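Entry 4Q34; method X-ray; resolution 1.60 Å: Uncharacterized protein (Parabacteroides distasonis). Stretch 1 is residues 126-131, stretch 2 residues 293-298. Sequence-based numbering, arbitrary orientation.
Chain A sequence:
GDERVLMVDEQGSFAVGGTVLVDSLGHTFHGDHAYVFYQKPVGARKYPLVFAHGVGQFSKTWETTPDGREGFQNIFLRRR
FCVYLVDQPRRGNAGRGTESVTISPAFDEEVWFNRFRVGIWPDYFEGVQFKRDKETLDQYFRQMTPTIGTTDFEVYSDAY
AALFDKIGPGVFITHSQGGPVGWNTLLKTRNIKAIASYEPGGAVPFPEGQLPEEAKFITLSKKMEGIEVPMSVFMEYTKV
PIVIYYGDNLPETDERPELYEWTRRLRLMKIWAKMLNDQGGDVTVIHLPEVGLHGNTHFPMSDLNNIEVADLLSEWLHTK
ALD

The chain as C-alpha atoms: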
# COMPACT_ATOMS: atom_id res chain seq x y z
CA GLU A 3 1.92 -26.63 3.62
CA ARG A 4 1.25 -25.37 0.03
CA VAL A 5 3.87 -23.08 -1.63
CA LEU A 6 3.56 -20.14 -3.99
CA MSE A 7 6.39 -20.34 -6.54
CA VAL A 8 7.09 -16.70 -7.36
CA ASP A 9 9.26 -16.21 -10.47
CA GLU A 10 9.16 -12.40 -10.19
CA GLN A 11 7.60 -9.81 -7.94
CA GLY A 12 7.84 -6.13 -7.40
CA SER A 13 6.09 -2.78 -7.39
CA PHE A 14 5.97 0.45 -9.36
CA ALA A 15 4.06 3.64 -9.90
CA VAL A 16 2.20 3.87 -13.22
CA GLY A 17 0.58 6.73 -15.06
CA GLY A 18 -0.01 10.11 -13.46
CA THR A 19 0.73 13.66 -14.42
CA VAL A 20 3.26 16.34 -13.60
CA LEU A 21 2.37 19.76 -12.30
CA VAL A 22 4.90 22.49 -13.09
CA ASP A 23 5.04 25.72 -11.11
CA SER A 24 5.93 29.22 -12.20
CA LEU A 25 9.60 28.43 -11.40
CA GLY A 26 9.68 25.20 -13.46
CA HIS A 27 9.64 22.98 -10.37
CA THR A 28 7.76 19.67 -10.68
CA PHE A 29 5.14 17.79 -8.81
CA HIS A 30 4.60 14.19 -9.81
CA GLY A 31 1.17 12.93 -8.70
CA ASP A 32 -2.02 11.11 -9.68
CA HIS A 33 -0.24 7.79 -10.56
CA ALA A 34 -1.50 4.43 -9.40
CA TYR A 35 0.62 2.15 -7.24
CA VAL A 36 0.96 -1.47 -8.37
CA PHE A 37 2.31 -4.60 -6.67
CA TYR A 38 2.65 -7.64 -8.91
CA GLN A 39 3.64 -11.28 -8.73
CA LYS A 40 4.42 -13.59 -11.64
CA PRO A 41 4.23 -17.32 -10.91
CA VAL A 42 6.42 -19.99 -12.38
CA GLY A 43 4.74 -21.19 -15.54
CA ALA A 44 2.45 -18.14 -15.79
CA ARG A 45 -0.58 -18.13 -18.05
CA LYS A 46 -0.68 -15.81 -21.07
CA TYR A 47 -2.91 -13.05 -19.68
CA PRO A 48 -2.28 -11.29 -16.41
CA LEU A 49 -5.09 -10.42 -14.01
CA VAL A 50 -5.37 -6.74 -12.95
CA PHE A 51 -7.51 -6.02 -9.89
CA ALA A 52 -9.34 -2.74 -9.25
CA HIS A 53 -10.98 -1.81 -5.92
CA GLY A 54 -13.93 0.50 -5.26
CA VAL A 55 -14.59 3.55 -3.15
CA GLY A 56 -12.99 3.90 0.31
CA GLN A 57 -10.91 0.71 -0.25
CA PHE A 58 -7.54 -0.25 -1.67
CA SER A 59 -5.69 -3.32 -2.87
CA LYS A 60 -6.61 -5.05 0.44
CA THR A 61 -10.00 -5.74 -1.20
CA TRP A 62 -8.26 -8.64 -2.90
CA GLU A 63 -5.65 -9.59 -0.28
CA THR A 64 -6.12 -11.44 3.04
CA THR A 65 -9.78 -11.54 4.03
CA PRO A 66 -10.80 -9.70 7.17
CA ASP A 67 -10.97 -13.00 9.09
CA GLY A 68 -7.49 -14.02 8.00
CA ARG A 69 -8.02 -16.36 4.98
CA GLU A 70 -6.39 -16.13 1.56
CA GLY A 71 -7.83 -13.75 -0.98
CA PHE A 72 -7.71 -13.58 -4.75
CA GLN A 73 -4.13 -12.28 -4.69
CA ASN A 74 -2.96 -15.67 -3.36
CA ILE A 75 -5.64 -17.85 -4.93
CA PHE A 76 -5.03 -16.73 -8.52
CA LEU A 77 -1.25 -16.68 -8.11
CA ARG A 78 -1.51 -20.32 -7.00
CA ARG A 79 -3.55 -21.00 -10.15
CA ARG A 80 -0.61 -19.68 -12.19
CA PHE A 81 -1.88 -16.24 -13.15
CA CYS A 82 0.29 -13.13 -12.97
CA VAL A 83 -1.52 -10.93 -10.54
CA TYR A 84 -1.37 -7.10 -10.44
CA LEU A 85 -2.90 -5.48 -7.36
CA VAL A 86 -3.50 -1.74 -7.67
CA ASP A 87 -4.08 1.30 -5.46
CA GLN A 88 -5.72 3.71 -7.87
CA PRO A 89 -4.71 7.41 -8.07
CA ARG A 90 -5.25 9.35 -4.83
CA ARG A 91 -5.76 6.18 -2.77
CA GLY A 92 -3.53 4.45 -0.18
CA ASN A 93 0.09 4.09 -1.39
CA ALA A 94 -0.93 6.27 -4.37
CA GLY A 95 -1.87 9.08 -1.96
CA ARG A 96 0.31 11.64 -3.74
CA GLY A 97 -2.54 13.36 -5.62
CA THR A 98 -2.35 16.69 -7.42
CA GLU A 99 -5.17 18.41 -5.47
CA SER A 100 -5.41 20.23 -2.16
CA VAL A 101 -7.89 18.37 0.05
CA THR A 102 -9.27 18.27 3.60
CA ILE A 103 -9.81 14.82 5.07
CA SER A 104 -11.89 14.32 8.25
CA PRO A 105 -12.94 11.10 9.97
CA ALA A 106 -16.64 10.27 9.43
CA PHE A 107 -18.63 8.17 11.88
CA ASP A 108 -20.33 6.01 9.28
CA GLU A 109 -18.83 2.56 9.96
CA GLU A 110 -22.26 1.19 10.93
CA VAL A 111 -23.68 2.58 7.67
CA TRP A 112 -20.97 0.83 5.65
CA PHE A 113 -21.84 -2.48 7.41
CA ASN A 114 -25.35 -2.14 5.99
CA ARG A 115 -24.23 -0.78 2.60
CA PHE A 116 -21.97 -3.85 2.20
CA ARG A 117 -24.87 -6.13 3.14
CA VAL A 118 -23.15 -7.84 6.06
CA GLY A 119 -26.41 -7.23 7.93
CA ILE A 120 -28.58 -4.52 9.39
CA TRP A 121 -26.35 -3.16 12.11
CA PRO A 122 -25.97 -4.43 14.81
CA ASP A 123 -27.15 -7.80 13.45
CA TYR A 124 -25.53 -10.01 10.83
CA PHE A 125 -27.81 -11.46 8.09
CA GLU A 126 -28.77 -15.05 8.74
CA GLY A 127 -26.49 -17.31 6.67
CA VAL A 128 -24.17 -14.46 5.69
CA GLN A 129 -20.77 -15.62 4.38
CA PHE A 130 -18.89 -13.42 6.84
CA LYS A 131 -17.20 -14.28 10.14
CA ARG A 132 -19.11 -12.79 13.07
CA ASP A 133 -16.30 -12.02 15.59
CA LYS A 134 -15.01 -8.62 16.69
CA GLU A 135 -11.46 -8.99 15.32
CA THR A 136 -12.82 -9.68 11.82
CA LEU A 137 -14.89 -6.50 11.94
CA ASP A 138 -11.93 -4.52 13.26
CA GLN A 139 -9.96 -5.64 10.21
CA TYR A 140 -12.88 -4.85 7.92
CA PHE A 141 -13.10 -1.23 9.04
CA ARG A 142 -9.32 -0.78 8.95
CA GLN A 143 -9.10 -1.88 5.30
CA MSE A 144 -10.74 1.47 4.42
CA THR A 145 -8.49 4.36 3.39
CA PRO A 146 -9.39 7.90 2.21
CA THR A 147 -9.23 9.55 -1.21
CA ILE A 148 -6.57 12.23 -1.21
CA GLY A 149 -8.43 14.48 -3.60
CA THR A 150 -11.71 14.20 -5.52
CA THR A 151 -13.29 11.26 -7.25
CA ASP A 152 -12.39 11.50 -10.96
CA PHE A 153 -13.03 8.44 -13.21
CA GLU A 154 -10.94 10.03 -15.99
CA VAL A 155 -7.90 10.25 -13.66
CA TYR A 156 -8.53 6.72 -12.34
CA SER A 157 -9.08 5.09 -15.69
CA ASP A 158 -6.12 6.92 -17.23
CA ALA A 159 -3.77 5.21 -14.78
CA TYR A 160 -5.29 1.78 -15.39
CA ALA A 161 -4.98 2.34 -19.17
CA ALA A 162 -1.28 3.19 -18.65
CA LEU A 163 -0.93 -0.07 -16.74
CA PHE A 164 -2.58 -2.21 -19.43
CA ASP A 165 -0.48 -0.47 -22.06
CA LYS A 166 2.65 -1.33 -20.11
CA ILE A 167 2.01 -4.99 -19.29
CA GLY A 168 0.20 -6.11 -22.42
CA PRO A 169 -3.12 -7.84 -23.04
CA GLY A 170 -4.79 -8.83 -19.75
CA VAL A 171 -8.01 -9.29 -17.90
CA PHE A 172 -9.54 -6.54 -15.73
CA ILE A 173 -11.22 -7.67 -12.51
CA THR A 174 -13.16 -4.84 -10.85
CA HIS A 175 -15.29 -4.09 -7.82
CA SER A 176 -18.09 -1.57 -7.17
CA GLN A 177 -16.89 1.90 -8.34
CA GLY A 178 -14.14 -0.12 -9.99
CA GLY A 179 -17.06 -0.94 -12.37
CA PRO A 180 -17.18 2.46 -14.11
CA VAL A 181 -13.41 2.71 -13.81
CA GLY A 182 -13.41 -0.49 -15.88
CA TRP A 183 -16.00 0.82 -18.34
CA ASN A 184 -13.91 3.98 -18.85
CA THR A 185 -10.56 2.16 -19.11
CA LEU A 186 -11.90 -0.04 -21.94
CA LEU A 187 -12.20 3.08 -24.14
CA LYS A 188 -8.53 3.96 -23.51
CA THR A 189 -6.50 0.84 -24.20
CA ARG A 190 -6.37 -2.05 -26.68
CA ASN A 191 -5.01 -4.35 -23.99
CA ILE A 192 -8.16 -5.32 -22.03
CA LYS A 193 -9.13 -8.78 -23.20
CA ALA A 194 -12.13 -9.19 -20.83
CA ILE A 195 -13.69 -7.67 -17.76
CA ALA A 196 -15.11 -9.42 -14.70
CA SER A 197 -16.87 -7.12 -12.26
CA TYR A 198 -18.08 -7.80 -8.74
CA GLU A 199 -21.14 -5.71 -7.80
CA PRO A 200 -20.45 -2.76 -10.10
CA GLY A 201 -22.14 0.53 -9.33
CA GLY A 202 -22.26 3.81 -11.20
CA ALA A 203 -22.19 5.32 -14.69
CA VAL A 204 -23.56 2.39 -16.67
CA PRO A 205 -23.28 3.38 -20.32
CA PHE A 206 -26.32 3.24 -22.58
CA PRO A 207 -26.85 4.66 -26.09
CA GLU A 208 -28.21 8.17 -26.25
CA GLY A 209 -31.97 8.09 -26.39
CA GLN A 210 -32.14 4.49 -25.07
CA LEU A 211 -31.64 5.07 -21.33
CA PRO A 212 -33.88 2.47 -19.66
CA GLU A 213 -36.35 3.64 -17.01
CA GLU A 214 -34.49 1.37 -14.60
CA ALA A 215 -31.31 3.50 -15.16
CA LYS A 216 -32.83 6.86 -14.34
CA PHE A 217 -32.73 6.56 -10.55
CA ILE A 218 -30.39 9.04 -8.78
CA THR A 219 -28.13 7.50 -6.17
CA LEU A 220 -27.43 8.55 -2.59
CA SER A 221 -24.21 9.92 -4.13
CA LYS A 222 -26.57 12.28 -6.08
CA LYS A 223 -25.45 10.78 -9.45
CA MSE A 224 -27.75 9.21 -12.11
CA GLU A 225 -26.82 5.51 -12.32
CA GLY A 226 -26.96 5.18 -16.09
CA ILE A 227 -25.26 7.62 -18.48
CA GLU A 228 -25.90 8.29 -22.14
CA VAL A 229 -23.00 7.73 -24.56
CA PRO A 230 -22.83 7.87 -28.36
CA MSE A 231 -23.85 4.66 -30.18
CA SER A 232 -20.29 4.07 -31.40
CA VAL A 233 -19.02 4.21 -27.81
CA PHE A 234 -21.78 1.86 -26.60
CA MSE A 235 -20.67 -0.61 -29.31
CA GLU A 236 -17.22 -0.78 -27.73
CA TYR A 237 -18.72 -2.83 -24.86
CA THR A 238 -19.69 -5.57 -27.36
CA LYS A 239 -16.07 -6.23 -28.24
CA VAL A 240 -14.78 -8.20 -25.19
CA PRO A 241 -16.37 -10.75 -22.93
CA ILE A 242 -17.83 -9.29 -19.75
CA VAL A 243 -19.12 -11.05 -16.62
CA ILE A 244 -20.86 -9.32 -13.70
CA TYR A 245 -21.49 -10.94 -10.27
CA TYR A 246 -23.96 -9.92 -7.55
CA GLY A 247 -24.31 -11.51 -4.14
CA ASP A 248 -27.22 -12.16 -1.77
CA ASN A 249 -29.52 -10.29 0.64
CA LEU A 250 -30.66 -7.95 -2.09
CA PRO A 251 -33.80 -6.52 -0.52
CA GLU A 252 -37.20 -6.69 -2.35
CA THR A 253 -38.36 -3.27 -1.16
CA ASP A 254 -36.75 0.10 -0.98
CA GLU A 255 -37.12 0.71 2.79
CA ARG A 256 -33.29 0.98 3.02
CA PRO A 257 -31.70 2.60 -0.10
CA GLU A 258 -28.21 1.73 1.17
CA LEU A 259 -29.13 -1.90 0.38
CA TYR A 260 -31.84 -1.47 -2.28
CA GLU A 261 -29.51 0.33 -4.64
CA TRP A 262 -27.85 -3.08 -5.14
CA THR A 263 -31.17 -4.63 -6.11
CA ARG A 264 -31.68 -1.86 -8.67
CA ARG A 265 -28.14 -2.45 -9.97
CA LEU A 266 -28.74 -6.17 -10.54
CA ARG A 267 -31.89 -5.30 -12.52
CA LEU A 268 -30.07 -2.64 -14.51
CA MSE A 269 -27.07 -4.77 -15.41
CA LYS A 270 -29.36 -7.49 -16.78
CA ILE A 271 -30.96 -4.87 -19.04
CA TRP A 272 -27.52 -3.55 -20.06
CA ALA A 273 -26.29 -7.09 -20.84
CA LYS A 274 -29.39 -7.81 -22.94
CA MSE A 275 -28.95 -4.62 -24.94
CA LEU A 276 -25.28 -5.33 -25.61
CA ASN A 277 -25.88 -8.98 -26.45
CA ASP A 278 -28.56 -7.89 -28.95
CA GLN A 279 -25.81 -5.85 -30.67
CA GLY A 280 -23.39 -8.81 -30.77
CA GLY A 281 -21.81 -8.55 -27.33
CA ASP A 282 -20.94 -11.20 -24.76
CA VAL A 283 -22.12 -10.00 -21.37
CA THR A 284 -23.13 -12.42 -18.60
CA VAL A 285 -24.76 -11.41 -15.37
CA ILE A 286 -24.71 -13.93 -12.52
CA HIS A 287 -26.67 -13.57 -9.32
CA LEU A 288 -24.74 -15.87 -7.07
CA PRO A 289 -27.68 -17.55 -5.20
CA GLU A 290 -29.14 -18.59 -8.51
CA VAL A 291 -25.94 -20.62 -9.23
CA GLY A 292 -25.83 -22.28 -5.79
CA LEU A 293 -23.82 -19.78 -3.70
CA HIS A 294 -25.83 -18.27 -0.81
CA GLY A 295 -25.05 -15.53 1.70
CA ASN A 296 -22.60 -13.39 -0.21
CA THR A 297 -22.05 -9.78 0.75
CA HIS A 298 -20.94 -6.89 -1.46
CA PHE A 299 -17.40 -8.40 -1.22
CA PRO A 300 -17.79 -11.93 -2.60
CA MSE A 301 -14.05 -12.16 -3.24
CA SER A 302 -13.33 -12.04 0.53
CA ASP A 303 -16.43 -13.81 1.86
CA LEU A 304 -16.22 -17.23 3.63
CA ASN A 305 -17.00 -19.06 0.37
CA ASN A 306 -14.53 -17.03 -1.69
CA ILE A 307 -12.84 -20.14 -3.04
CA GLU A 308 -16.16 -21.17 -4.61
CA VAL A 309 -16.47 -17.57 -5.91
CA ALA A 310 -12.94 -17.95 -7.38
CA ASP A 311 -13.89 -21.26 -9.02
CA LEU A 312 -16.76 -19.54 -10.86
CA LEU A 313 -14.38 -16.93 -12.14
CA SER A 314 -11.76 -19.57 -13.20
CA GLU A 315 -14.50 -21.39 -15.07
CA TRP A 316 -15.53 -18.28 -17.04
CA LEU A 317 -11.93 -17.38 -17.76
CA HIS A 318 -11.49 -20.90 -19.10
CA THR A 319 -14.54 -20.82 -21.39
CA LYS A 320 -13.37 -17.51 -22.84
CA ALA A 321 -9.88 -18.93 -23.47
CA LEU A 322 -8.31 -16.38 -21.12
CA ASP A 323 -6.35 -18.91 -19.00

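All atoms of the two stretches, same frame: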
# COMPACT_ATOMS: atom_id res chain seq x y z
N GLU A 126 -28.80 -13.61 8.64
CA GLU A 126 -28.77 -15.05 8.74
C GLU A 126 -28.13 -15.67 7.50
O GLU A 126 -28.48 -15.32 6.36
CB GLU A 126 -30.19 -15.61 8.93
CG GLU A 126 -30.18 -17.12 8.99
CD GLU A 126 -31.42 -17.67 9.64
OE1 GLU A 126 -32.51 -17.39 9.11
OE2 GLU A 126 -31.27 -18.37 10.67
N GLY A 127 -27.21 -16.61 7.73
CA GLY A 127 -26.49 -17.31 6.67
C GLY A 127 -25.43 -16.52 5.94
O GLY A 127 -24.90 -16.99 4.94
N VAL A 128 -25.14 -15.30 6.40
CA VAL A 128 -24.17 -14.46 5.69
C VAL A 128 -22.80 -15.14 5.70
O VAL A 128 -22.40 -15.73 6.69
CB VAL A 128 -24.12 -13.00 6.25
CG1 VAL A 128 -23.46 -12.94 7.64
CG2 VAL A 128 -23.44 -12.05 5.28
N GLN A 129 -22.07 -14.98 4.59
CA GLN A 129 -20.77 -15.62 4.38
C GLN A 129 -19.65 -14.71 4.92
O GLN A 129 -18.73 -14.30 4.20
CB GLN A 129 -20.57 -15.88 2.87
CG GLN A 129 -21.48 -16.94 2.28
CD GLN A 129 -21.07 -18.36 2.60
OE1 GLN A 129 -20.05 -18.60 3.22
NE2 GLN A 129 -21.89 -19.32 2.17
N PHE A 130 -19.76 -14.39 6.19
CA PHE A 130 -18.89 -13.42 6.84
C PHE A 130 -18.74 -13.87 8.29
O PHE A 130 -19.74 -14.25 8.98
CB PHE A 130 -19.50 -12.02 6.69
CG PHE A 130 -18.59 -10.87 7.02
CD1 PHE A 130 -18.44 -10.41 8.34
CD2 PHE A 130 -17.92 -10.22 6.00
CE1 PHE A 130 -17.65 -9.33 8.64
CE2 PHE A 130 -17.11 -9.13 6.29
CZ PHE A 130 -16.97 -8.69 7.61
N LYS A 131 -17.50 -13.89 8.76
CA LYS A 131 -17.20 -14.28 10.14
C LYS A 131 -17.73 -13.23 11.11
O LYS A 131 -17.59 -12.04 10.88
CB LYS A 131 -15.71 -14.53 10.35
CG LYS A 131 -15.48 -15.49 11.52
CD LYS A 131 -14.02 -15.73 11.83
CE LYS A 131 -13.85 -16.61 13.07
NZ LYS A 131 -12.43 -17.03 13.17
N LEU A 293 -24.59 -20.43 -4.76
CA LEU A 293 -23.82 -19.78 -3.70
C LEU A 293 -24.70 -18.79 -2.91
O LEU A 293 -25.22 -17.81 -3.46
CB LEU A 293 -22.61 -19.06 -4.30
CG LEU A 293 -21.42 -19.88 -4.80
CD1 LEU A 293 -21.78 -20.83 -5.91
CD2 LEU A 293 -20.29 -18.94 -5.25
N HIS A 294 -24.88 -19.04 -1.62
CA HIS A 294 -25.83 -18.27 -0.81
C HIS A 294 -25.08 -17.49 0.25
O HIS A 294 -24.06 -17.97 0.76
CB HIS A 294 -26.85 -19.21 -0.19
CG HIS A 294 -27.59 -20.02 -1.22
ND1 HIS A 294 -28.73 -19.56 -1.86
CD2 HIS A 294 -27.31 -21.22 -1.78
CE1 HIS A 294 -29.14 -20.46 -2.73
NE2 HIS A 294 -28.29 -21.48 -2.71
N GLY A 295 -25.57 -16.29 0.58
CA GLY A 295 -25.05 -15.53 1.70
C GLY A 295 -23.93 -14.53 1.38
O GLY A 295 -23.33 -13.98 2.30
N ASN A 296 -23.63 -14.36 0.12
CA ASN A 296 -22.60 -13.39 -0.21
C ASN A 296 -23.01 -11.96 0.06
O ASN A 296 -24.17 -11.57 -0.09
CB ASN A 296 -22.11 -13.56 -1.67
CG ASN A 296 -21.27 -14.80 -1.83
OD1 ASN A 296 -21.73 -15.86 -2.32
ND2 ASN A 296 -20.03 -14.71 -1.36
N THR A 297 -21.99 -11.19 0.47
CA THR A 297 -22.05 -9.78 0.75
C THR A 297 -21.62 -9.03 -0.53
O THR A 297 -21.48 -9.59 -1.60
CB THR A 297 -21.10 -9.43 1.94
OG1 THR A 297 -19.72 -9.52 1.48
CG2 THR A 297 -21.34 -10.37 3.12
N HIS A 298 -21.47 -7.74 -0.40
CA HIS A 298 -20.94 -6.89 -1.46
C HIS A 298 -19.51 -7.22 -1.79
O HIS A 298 -19.09 -6.81 -2.82
CB HIS A 298 -21.07 -5.45 -1.02
CG HIS A 298 -20.47 -4.45 -1.95
ND1 HIS A 298 -20.92 -4.28 -3.24
CD2 HIS A 298 -19.54 -3.49 -1.75
CE1 HIS A 298 -20.23 -3.30 -3.82
NE2 HIS A 298 -19.38 -2.82 -2.93

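The two stretches are irregular loop segments of one chain, and no pair of touching residues is closer than 165 positions in sequence. Their touching parts, taken as CA vectors from 127 to 130 and from 294 to 297, run 40° apart, so the segments travel in roughly the same sense without forming a sheet. The backbones come nearest at V128 and G295, whose CA atoms are 4.2 Å apart, and 257 Å² of surface is buried in total. Three residues, Q129, G295 and T297, account for most of that area.

Q129 contributes the most, 61 Å², and bonds through both its backbone and its side chain. Its N donates to G295 O at 2.8 Å with an N-H...O angle of 157°, and its NE2 donates to H294 O at 2.9 Å with an angle of 159°. Both are short and nearly straight, as expected of sound hydrogen bonds. The CA-to-CB bond points toward the other stretch, and chi1 and chi2 both lie in m wells (-69° and -77°), a folded conformation that delivers the amide to the carbonyl. One residue thus satisfies two successive peptide oxygens. The imidazole of H294 takes no part: its end leads away, leaving the backbone carbonyl as the bonding group.

G295 gives up 47 Å² with no side chain, because the opposing backbone lies directly against it. G295 CA approaches G127 O at 3.6 Å, with an angle at hydrogen of 144°, and V128 CA lies 3.5 Å from G295 O, with an angle of 136°. These CA-H...O contacts supplement the stronger bond to Q129 N. An idealised CB on G295 would fall 2.3 Å from G127 O, a clash, and 3.1 Å from Q129 CG, which is tight. Independently of the contact, phi/psi of 93/6 would jam that CB against the preceding carbonyl oxygen. Local conformation and packing therefore both call for glycine here.

T297, also covering 47 Å², supplies the apolar part. Its CA-to-CB bond points toward stretch 1, and its methyl CG2 meets V128 CG2 at 3.4 Å, a close van der Waals contact. The same CG2 lies 4.3 Å from F130 CB and approaches the F130 ring obliquely. T297 OG1 is hydrogen-bonded to a residue just outside the stretches, while the methyl packs against carbon. All three of these residues are buried, which suits a small hydrophobic cluster beside the polar backbone contacts. Within stretch 1, a weak hydrogen bond from F130 N to V128 O, 3.0 Å long, spans Q129.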